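Local structure of leucyl-tRNA synthetase subunit alpha (Aquifex aeolicus, 3O0A) at residues A[103-108]-A[154-159]; A[55-60]-A[125-130]; A[142-147]-A[158-163]. The protein belongs to the enzyme that charges tRNA with leucine, this fragment being its CP1 hydrolytic domain, which probably removes wrongly attached amino acids. All blocks are in the same frame, centred on the assembly; numbering follows the deposited sequence.

Interaction 1: residues A[103-108]-A[154-159]; sequences DKEGVF and KKYDLP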
loop_
_atom_site.group_PDB
_atom_site.type_symbol
_atom_site.label_atom_id
_atom_site.label_comp_id
_atom_site.label_asym_id
_atom_site.label_seq_id
_atom_site.Cartn_x
_atom_site.Cartn_y
_atom_site.Cartn_z
ATOM N N ASP A 103 18.161 -6.157 6.034
ATOM C CA ASP A 103 17.610 -7.003 4.973
ATOM C C ASP A 103 16.116 -7.181 5.180
ATOM O O ASP A 103 15.654 -8.286 5.452
ATOM C CB ASP A 103 18.267 -8.387 4.930
ATOM C CG ASP A 103 19.242 -8.536 3.782
ATOM O OD1 ASP A 103 18.816 -8.414 2.611
ATOM O OD2 ASP A 103 20.430 -8.789 4.055
ATOM N N LYS A 104 15.372 -6.090 5.083
ATOM C CA LYS A 104 13.910 -6.143 4.949
ATOM C C LYS A 104 13.458 -7.432 4.274
ATOM O O LYS A 104 14.128 -7.926 3.364
ATOM C CB LYS A 104 13.444 -4.960 4.120
ATOM C CG LYS A 104 13.868 -3.641 4.698
ATOM C CD LYS A 104 13.274 -2.497 3.943
ATOM C CE LYS A 104 13.253 -1.278 4.831
ATOM N NZ LYS A 104 12.054 -1.316 5.704
ATOM N N GLU A 105 12.328 -7.977 4.722
ATOM C CA GLU A 105 11.811 -9.225 4.171
ATOM C C GLU A 105 10.326 -9.082 3.895
ATOM O O GLU A 105 9.589 -8.540 4.718
ATOM C CB GLU A 105 12.044 -10.418 5.112
ATOM C CG GLU A 105 11.754 -11.777 4.423
ATOM C CD GLU A 105 11.893 -13.003 5.327
ATOM O OE1 GLU A 105 12.446 -12.884 6.445
ATOM O OE2 GLU A 105 11.455 -14.104 4.896
ATOM N N GLY A 106 9.909 -9.565 2.733
ATOM C CA GLY A 106 8.492 -9.597 2.398
ATOM C C GLY A 106 8.127 -10.634 1.356
ATOM O O GLY A 106 8.985 -11.337 0.811
ATOM N N VAL A 107 6.836 -10.708 1.067
ATOM C CA VAL A 107 6.292 -11.706 0.156
ATOM C C VAL A 107 5.147 -11.083 -0.634
ATOM O O VAL A 107 4.394 -10.256 -0.101
ATOM C CB VAL A 107 5.795 -12.973 0.903
ATOM C CG1 VAL A 107 6.969 -13.755 1.498
ATOM C CG2 VAL A 107 4.750 -12.641 1.977
ATOM N N PHE A 108 5.041 -11.452 -1.905
ATOM C CA PHE A 108 3.983 -10.906 -2.772
ATOM C C PHE A 108 2.725 -11.739 -2.562
ATOM O O PHE A 108 2.792 -12.974 -2.578
ATOM C CB PHE A 108 4.451 -10.955 -4.229
ATOM C CG PHE A 108 3.414 -10.557 -5.256
ATOM C CD1 PHE A 108 2.587 -9.446 -5.075
ATOM C CD2 PHE A 108 3.305 -11.295 -6.439
ATOM C CE1 PHE A 108 1.644 -9.099 -6.050
ATOM C CE2 PHE A 108 2.385 -10.961 -7.425
ATOM C CZ PHE A 108 1.546 -9.851 -7.238
ATOM N N LYS A 154 14.070 -1.326 -3.422
ATOM C CA LYS A 154 15.407 -1.651 -3.917
ATOM C C LYS A 154 15.658 -3.160 -3.855
ATOM O O LYS A 154 16.139 -3.764 -4.825
ATOM C CB LYS A 154 16.470 -0.900 -3.109
ATOM C CG LYS A 154 17.878 -1.072 -3.642
ATOM C CD LYS A 154 18.923 -0.499 -2.692
ATOM C CE LYS A 154 20.320 -0.637 -3.268
ATOM N NZ LYS A 154 20.513 0.243 -4.454
ATOM N N LYS A 155 15.331 -3.756 -2.709
ATOM C CA LYS A 155 15.534 -5.188 -2.482
ATOM C C LYS A 155 14.670 -6.040 -3.411
ATOM O O LYS A 155 15.144 -7.028 -3.974
ATOM C CB LYS A 155 15.268 -5.543 -1.012
ATOM C CG LYS A 155 15.231 -7.050 -0.670
ATOM C CD LYS A 155 16.516 -7.780 -0.980
ATOM C CE LYS A 155 16.309 -9.288 -0.868
ATOM N NZ LYS A 155 17.541 -10.061 -1.210
ATOM N N TYR A 156 13.406 -5.655 -3.579
ATOM C CA TYR A 156 12.473 -6.497 -4.321
ATOM C C TYR A 156 12.103 -5.998 -5.720
ATOM O O TYR A 156 11.127 -6.462 -6.304
ATOM C CB TYR A 156 11.222 -6.783 -3.475
ATOM C CG TYR A 156 11.506 -7.651 -2.270
ATOM C CD1 TYR A 156 11.702 -9.032 -2.404
ATOM C CD2 TYR A 156 11.576 -7.101 -0.994
ATOM C CE1 TYR A 156 11.963 -9.838 -1.294
ATOM C CE2 TYR A 156 11.831 -7.903 0.129
ATOM C CZ TYR A 156 12.021 -9.267 -0.035
ATOM O OH TYR A 156 12.284 -10.055 1.058
ATOM N N ASP A 157 12.894 -5.068 -6.255
ATOM C CA ASP A 157 12.731 -4.601 -7.646
ATOM C C ASP A 157 11.347 -3.995 -7.944
ATOM O O ASP A 157 10.723 -4.301 -8.965
ATOM C CB ASP A 157 13.075 -5.734 -8.634
ATOM C CG ASP A 157 13.098 -5.274 -10.088
ATOM O OD1 ASP A 157 13.481 -4.112 -10.354
ATOM O OD2 ASP A 157 12.724 -6.086 -10.966
ATOM N N LEU A 158 10.879 -3.129 -7.044
ATOM C CA LEU A 158 9.595 -2.438 -7.212
ATOM C C LEU A 158 9.779 -1.006 -7.758
ATOM O O LEU A 158 10.808 -0.382 -7.503
ATOM C CB LEU A 158 8.812 -2.458 -5.891
ATOM C CG LEU A 158 8.497 -3.875 -5.368
ATOM C CD1 LEU A 158 8.076 -3.864 -3.911
ATOM C CD2 LEU A 158 7.441 -4.578 -6.234
ATOM N N PRO A 159 8.794 -0.507 -8.539
ATOM C CA PRO A 159 8.868 0.802 -9.183
ATOM C C PRO A 159 9.002 1.983 -8.226
ATOM O O PRO A 159 8.429 1.983 -7.132
ATOM C CB PRO A 159 7.542 0.893 -9.942
ATOM C CG PRO A 159 7.131 -0.503 -10.147
ATOM C CD PRO A 159 7.542 -1.194 -8.898
#

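Interaction 2: residues A[55-60]-A[125-130]; sequences FVVLAP and WSANYV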
loop_
_atom_site.group_PDB
_atom_site.type_symbol
_atom_site.label_atom_id
_atom_site.label_comp_id
_atom_site.label_asym_id
_atom_site.label_seq_id
_atom_site.Cartn_x
_atom_site.Cartn_y
_atom_site.Cartn_z
ATOM N N PHE A 55 3.169 0.314 -4.542
ATOM C CA PHE A 55 2.762 -0.955 -3.943
ATOM C C PHE A 55 2.111 -0.716 -2.586
ATOM O O PHE A 55 2.165 0.403 -2.052
ATOM C CB PHE A 55 3.938 -1.971 -3.864
ATOM C CG PHE A 55 5.130 -1.512 -3.062
ATOM C CD1 PHE A 55 6.053 -0.603 -3.589
ATOM C CD2 PHE A 55 5.386 -2.070 -1.811
ATOM C CE1 PHE A 55 7.178 -0.218 -2.856
ATOM C CE2 PHE A 55 6.509 -1.690 -1.070
ATOM C CZ PHE A 55 7.403 -0.758 -1.594
ATOM N N VAL A 56 1.446 -1.755 -2.080
ATOM C CA VAL A 56 0.787 -1.740 -0.786
ATOM C C VAL A 56 1.411 -2.835 0.060
ATOM O O VAL A 56 1.710 -3.913 -0.460
ATOM C CB VAL A 56 -0.736 -1.983 -0.972
ATOM C CG1 VAL A 56 -1.456 -2.208 0.364
ATOM C CG2 VAL A 56 -1.363 -0.808 -1.736
ATOM N N VAL A 57 1.624 -2.563 1.349
ATOM C CA VAL A 57 2.133 -3.591 2.266
ATOM C C VAL A 57 1.214 -3.776 3.476
ATOM O O VAL A 57 0.841 -2.806 4.133
ATOM C CB VAL A 57 3.567 -3.289 2.769
ATOM C CG1 VAL A 57 3.971 -4.306 3.839
ATOM C CG2 VAL A 57 4.573 -3.326 1.611
ATOM N N LEU A 58 0.854 -5.027 3.757
ATOM C CA LEU A 58 0.115 -5.380 4.957
ATOM C C LEU A 58 1.103 -5.919 5.970
ATOM O O LEU A 58 2.009 -6.680 5.617
ATOM C CB LEU A 58 -0.892 -6.496 4.647
ATOM C CG LEU A 58 -2.227 -6.121 3.980
ATOM C CD1 LEU A 58 -2.082 -5.150 2.829
ATOM C CD2 LEU A 58 -3.007 -7.384 3.575
ATOM N N ALA A 59 0.930 -5.546 7.231
ATOM C CA ALA A 59 1.651 -6.240 8.303
ATOM C C ALA A 59 1.370 -7.760 8.229
ATOM O O ALA A 59 0.290 -8.187 7.814
ATOM C CB ALA A 59 1.246 -5.697 9.638
ATOM N N PRO A 60 2.345 -8.591 8.638
ATOM C CA PRO A 60 2.184 -10.052 8.554
ATOM C C PRO A 60 0.937 -10.564 9.270
ATOM O O PRO A 60 0.335 -11.553 8.817
ATOM C CB PRO A 60 3.438 -10.599 9.249
ATOM C CG PRO A 60 4.408 -9.466 9.278
ATOM C CD PRO A 60 3.645 -8.193 9.209
ATOM N N TRP A 125 1.840 -6.642 -1.091
ATOM C CA TRP A 125 2.853 -7.432 -0.396
ATOM C C TRP A 125 2.565 -7.490 1.108
ATOM O O TRP A 125 1.746 -6.725 1.630
ATOM C CB TRP A 125 4.216 -6.768 -0.615
ATOM C CG TRP A 125 4.763 -6.958 -1.973
ATOM C CD1 TRP A 125 4.282 -6.441 -3.152
ATOM C CD2 TRP A 125 5.915 -7.723 -2.308
ATOM N NE1 TRP A 125 5.072 -6.854 -4.205
ATOM C CE2 TRP A 125 6.077 -7.644 -3.715
ATOM C CE3 TRP A 125 6.823 -8.480 -1.560
ATOM C CZ2 TRP A 125 7.120 -8.286 -4.380
ATOM C CZ3 TRP A 125 7.857 -9.133 -2.227
ATOM C CH2 TRP A 125 7.992 -9.034 -3.622
ATOM N N SER A 126 3.211 -8.424 1.803
ATOM C CA SER A 126 3.327 -8.351 3.259
ATOM C C SER A 126 4.809 -8.217 3.566
ATOM O O SER A 126 5.642 -8.759 2.832
ATOM C CB SER A 126 2.743 -9.590 3.935
ATOM O OG SER A 126 2.723 -9.465 5.348
ATOM N N ALA A 127 5.142 -7.476 4.623
ATOM C CA ALA A 127 6.560 -7.247 4.981
ATOM C C ALA A 127 6.811 -7.083 6.473
ATOM O O ALA A 127 5.917 -6.681 7.214
ATOM C CB ALA A 127 7.129 -6.060 4.205
ATOM N N ASN A 128 8.030 -7.418 6.912
ATOM C CA ASN A 128 8.378 -7.380 8.339
ATOM C C ASN A 128 8.398 -5.978 8.939
ATOM O O ASN A 128 8.058 -5.792 10.116
ATOM C CB ASN A 128 9.696 -8.111 8.630
ATOM C CG ASN A 128 10.897 -7.491 7.928
ATOM O OD1 ASN A 128 10.757 -6.664 7.023
ATOM N ND2 ASN A 128 12.095 -7.906 8.347
ATOM N N TYR A 129 8.759 -4.986 8.127
ATOM C CA TYR A 129 8.961 -3.621 8.636
ATOM C C TYR A 129 7.662 -2.851 8.922
ATOM O O TYR A 129 7.685 -1.775 9.533
ATOM C CB TYR A 129 9.906 -2.834 7.709
ATOM C CG TYR A 129 9.295 -2.318 6.413
ATOM C CD1 TYR A 129 9.177 -3.142 5.284
ATOM C CD2 TYR A 129 8.873 -0.993 6.301
ATOM C CE1 TYR A 129 8.619 -2.664 4.084
ATOM C CE2 TYR A 129 8.311 -0.506 5.104
ATOM C CZ TYR A 129 8.199 -1.333 4.004
ATOM O OH TYR A 129 7.659 -0.843 2.831
ATOM N N VAL A 130 6.536 -3.410 8.485
ATOM C CA VAL A 130 5.248 -2.799 8.683
ATOM C C VAL A 130 4.602 -3.456 9.895
ATOM O O VAL A 130 4.365 -4.662 9.904
ATOM C CB VAL A 130 4.374 -2.921 7.398
ATOM C CG1 VAL A 130 2.949 -2.453 7.658
ATOM C CG2 VAL A 130 5.006 -2.102 6.282
#

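Interaction 3: residues A[142-147]-A[158-163]; sequences VPAHDQ and LPIKVV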
loop_
_atom_site.group_PDB
_atom_site.type_symbol
_atom_site.label_atom_id
_atom_site.label_comp_id
_atom_site.label_asym_id
_atom_site.label_seq_id
_atom_site.Cartn_x
_atom_site.Cartn_y
_atom_site.Cartn_z
ATOM N N VAL A 142 5.465 4.386 -1.015
ATOM C CA VAL A 142 5.872 5.433 -1.936
ATOM C C VAL A 142 7.406 5.494 -1.838
ATOM O O VAL A 142 7.965 6.326 -1.110
ATOM C CB VAL A 142 5.220 6.788 -1.573
ATOM C CG1 VAL A 142 5.594 7.890 -2.588
ATOM C CG2 VAL A 142 3.688 6.635 -1.478
ATOM N N PRO A 143 8.094 4.588 -2.556
ATOM C CA PRO A 143 9.551 4.516 -2.425
ATOM C C PRO A 143 10.291 5.811 -2.751
ATOM O O PRO A 143 11.370 6.039 -2.207
ATOM C CB PRO A 143 9.968 3.423 -3.416
ATOM C CG PRO A 143 8.746 2.766 -3.862
ATOM C CD PRO A 143 7.553 3.590 -3.497
ATOM N N ALA A 144 9.730 6.642 -3.629
ATOM C CA ALA A 144 10.345 7.937 -3.940
ATOM C C ALA A 144 10.461 8.859 -2.721
ATOM O O ALA A 144 11.348 9.714 -2.675
ATOM C CB ALA A 144 9.586 8.633 -5.066
ATOM N N HIS A 145 9.576 8.688 -1.737
ATOM C CA HIS A 145 9.430 9.671 -0.655
ATOM C C HIS A 145 9.384 9.091 0.755
ATOM O O HIS A 145 9.137 9.818 1.723
ATOM C CB HIS A 145 8.190 10.536 -0.935
ATOM C CG HIS A 145 8.203 11.139 -2.302
ATOM N ND1 HIS A 145 9.187 12.014 -2.712
ATOM C CD2 HIS A 145 7.387 10.962 -3.368
ATOM C CE1 HIS A 145 8.970 12.359 -3.967
ATOM N NE2 HIS A 145 7.881 11.739 -4.387
ATOM N N ASP A 146 9.615 7.784 0.868
ATOM C CA ASP A 146 9.665 7.116 2.164
ATOM C C ASP A 146 10.889 6.191 2.149
ATOM O O ASP A 146 10.985 5.287 1.311
ATOM C CB ASP A 146 8.353 6.351 2.415
ATOM C CG ASP A 146 8.274 5.710 3.812
ATOM O OD1 ASP A 146 9.153 4.899 4.171
ATOM O OD2 ASP A 146 7.283 5.975 4.535
ATOM N N GLN A 147 11.835 6.459 3.052
ATOM C CA GLN A 147 13.095 5.721 3.099
ATOM C C GLN A 147 12.919 4.226 3.349
ATOM O O GLN A 147 13.599 3.417 2.716
ATOM C CB GLN A 147 14.067 6.332 4.118
ATOM C CG GLN A 147 15.460 5.710 4.077
ATOM C CD GLN A 147 16.151 5.863 2.727
ATOM O OE1 GLN A 147 15.930 6.835 2.004
ATOM N NE2 GLN A 147 17.008 4.906 2.393
ATOM N N LEU A 158 10.879 -3.129 -7.044
ATOM C CA LEU A 158 9.595 -2.438 -7.212
ATOM C C LEU A 158 9.779 -1.006 -7.758
ATOM O O LEU A 158 10.808 -0.382 -7.503
ATOM C CB LEU A 158 8.812 -2.458 -5.891
ATOM C CG LEU A 158 8.497 -3.875 -5.368
ATOM C CD1 LEU A 158 8.076 -3.864 -3.911
ATOM C CD2 LEU A 158 7.441 -4.578 -6.234
ATOM N N PRO A 159 8.794 -0.507 -8.539
ATOM C CA PRO A 159 8.868 0.802 -9.183
ATOM C C PRO A 159 9.002 1.983 -8.226
ATOM O O PRO A 159 8.429 1.983 -7.132
ATOM C CB PRO A 159 7.542 0.893 -9.942
ATOM C CG PRO A 159 7.131 -0.503 -10.147
ATOM C CD PRO A 159 7.542 -1.194 -8.898
ATOM N N ILE A 160 9.770 2.977 -8.660
ATOM C CA ILE A 160 9.912 4.226 -7.936
ATOM C C ILE A 160 9.224 5.291 -8.788
ATOM O O ILE A 160 9.511 5.422 -9.979
ATOM C CB ILE A 160 11.398 4.582 -7.673
ATOM C CG1 ILE A 160 12.137 3.385 -7.061
ATOM C CG2 ILE A 160 11.504 5.810 -6.765
ATOM C CD1 ILE A 160 13.672 3.467 -7.154
ATOM N N LYS A 161 8.293 6.027 -8.181
ATOM C CA LYS A 161 7.535 7.056 -8.895
ATOM C C LYS A 161 7.582 8.378 -8.129
ATOM O O LYS A 161 7.078 8.474 -7.012
ATOM C CB LYS A 161 6.086 6.598 -9.092
ATOM C CG LYS A 161 5.178 7.572 -9.839
ATOM C CD LYS A 161 3.797 6.941 -9.948
ATOM C CE LYS A 161 2.831 7.780 -10.742
ATOM N NZ LYS A 161 1.486 7.126 -10.702
ATOM N N VAL A 162 8.194 9.390 -8.733
ATOM C CA VAL A 162 8.305 10.701 -8.092
ATOM C C VAL A 162 6.996 11.480 -8.200
ATOM O O VAL A 162 6.449 11.621 -9.295
ATOM C CB VAL A 162 9.468 11.537 -8.682
ATOM C CG1 VAL A 162 9.582 12.877 -7.958
ATOM C CG2 VAL A 162 10.780 10.761 -8.580
ATOM N N VAL A 163 6.499 11.965 -7.061
ATOM C CA VAL A 163 5.298 12.816 -7.034
ATOM C C VAL A 163 5.464 14.141 -6.282
ATOM O O VAL A 163 4.633 15.024 -6.415
ATOM C CB VAL A 163 4.039 12.072 -6.506
ATOM C CG1 VAL A 163 3.575 11.042 -7.514
ATOM C CG2 VAL A 163 4.297 11.447 -5.133
HETATM O O HOH W 1 7.161 6.243 -5.415
#

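Interaction 1: residues A[103-108]-A[154-159]
A side-chain-to-backbone contact joins the last turn of helix 147-156 to the start of strand 106-114, an outermost strand of the four-stranded mixed sheet. Tyr156 carries it. Its CB points toward 103-108, and with CG anti to the carbonyl carbon (chi1 -67°) the ring carries its hydroxyl to the backbone. Gly106 N donates to Tyr156 OH at 2.9 Å with a fairly straight N-H...O angle of 159°. The adjacent Glu105 CA lies near the plane of the ring, at its edge, 3.3 Å from Tyr156 OH. Lys155 CG sits 3.6 Å above one face of the Tyr156 ring, toward the rim. Of the Glu105 side chain, CG comes nearest, 3.8 Å from Tyr156 OH; the carboxylate forms a salt bridge with Lys89. Asp103 OD1 and Lys155 NZ stay 4.4 Å apart, opposite charges near each other but too far for a salt bridge. Asp157 is the first residue to leave helical geometry, its positive phi of 59° belonging to a Schellman motif. Trp125 and Phe152 also meet the Tyr156 ring. The chemistry implies that the phenol oxygen satisfies a strand N-H through its acceptor side, and receiving this bond would be expected to make its own proton a slightly better donor.

Interaction 2: residues A[55-60]-A[125-130]
Val57 runs through the middle of this parallel strand pairing, where strand 55-58 lies beside strand 121-127. Its CB already meets Val130 CG2 at 4.0 Å. CG1, anti to the backbone N (chi1 173°), pushes on to Val130 CG2 at 3.4 Å, tighter than usual van der Waals contact, and reaches Ala127 CB at 3.6 Å. CG2 turns the other way and touches Trp125 CB at 4.1 Å, with the hydroxyl of Tyr129, bonded to Asp149, close by. The strands themselves are tied by Trp125 N to Val56 O at 2.8 Å, almost perfectly straight at 176°, and by Leu58 N to Trp125 O at 2.9 Å. Past these, Leu58 O takes two donors. Ser126 OG, anti to its own backbone N, donates to Leu58 O at 2.9 Å from above the carbonyl plane, 37° out of it, while Ala127 N adds a weak bond. An alanine at Ser126 would remove that hydroxyl and, of the two bonds from 125-130 to Leu58 O, leave only the weak one, probably loosening the strand end as it runs into Pro60. Strand 138-141 flanks 55-58 on its other edge. Val57 and Trp125 share one face of the sheet; on the other, Leu58 and Ser126 pack against helix 64-74, and Ser126 also meets Phe86 of helix 80-91.

Interaction 3: residues A[142-147]-A[158-163]
Neither segment is regular strand, and helix begins only at Gln147. Residues 142-145 fold into a tight turn, with His145 N bonded to Val142 O at 2.9 Å, whereas 158-162 runs extended alongside, the two coming closest at Ala144 and Val162, whose CA atoms are 5.4 Å apart. Water 1 bridges the backbones, accepting from Ala144 N at 3.2 Å and from Lys161 N at 3.0 Å. The direct polar link is Val163 N to His145 NE2, 3.0 Å long and 167° at the hydrogen. The donor lies only 2° out of the imidazole plane, so the bond meets NE2 edge-on. Because His145 ND1 is itself bonded to the carbonyl oxygen of Tyr177, the ring is held at both nitrogens, which is consistent with a neutral imidazole protonated on ND1. Its CG is anti to the carbonyl carbon, and Ala144 CB rests 3.5 Å above one ring face, toward the rim. Val163 CG2 touches His145 CD2 at 3.6 Å. Elsewhere along 158-163, Ile160 CG2 packs on Ala144, and Pro143 CG abuts Pro159 O at 3.4 Å. Segment 142-147 runs from strand 138-141 through N-cap Asp146, which bonds Asp149 N, into the first residue of helix 147-156; 158-163 leads on toward strand 164-165. Pro143 and Leu158 both lean on Phe55 of strand 55-58.

Overall arrangement
Interactions 1 and 2 share one mixed sheet: their centres are about 10 Å apart, strands 106-114 and 121-127 are neighbours in it, and Val107 N reaches Ser126 O at 2.9 Å, probably a hydrogen bond. Lys104 adds a cation-pi contact to Tyr129. Interaction 3 lies about 13 Å from interaction 1, centre to centre; their segments overlap at Leu158 and Pro159, though these make no contact across interaction 1. It is about 15 Å from interaction 2, yet Phe55 CE1 packs on Pro143 CG at 3.5 Å. Interaction 1 thus ties the helix end to strand 106-114, interaction 2 pairs strands and interaction 3 joins two loops, with Phe55 and Trp125 meeting Leu158 between them.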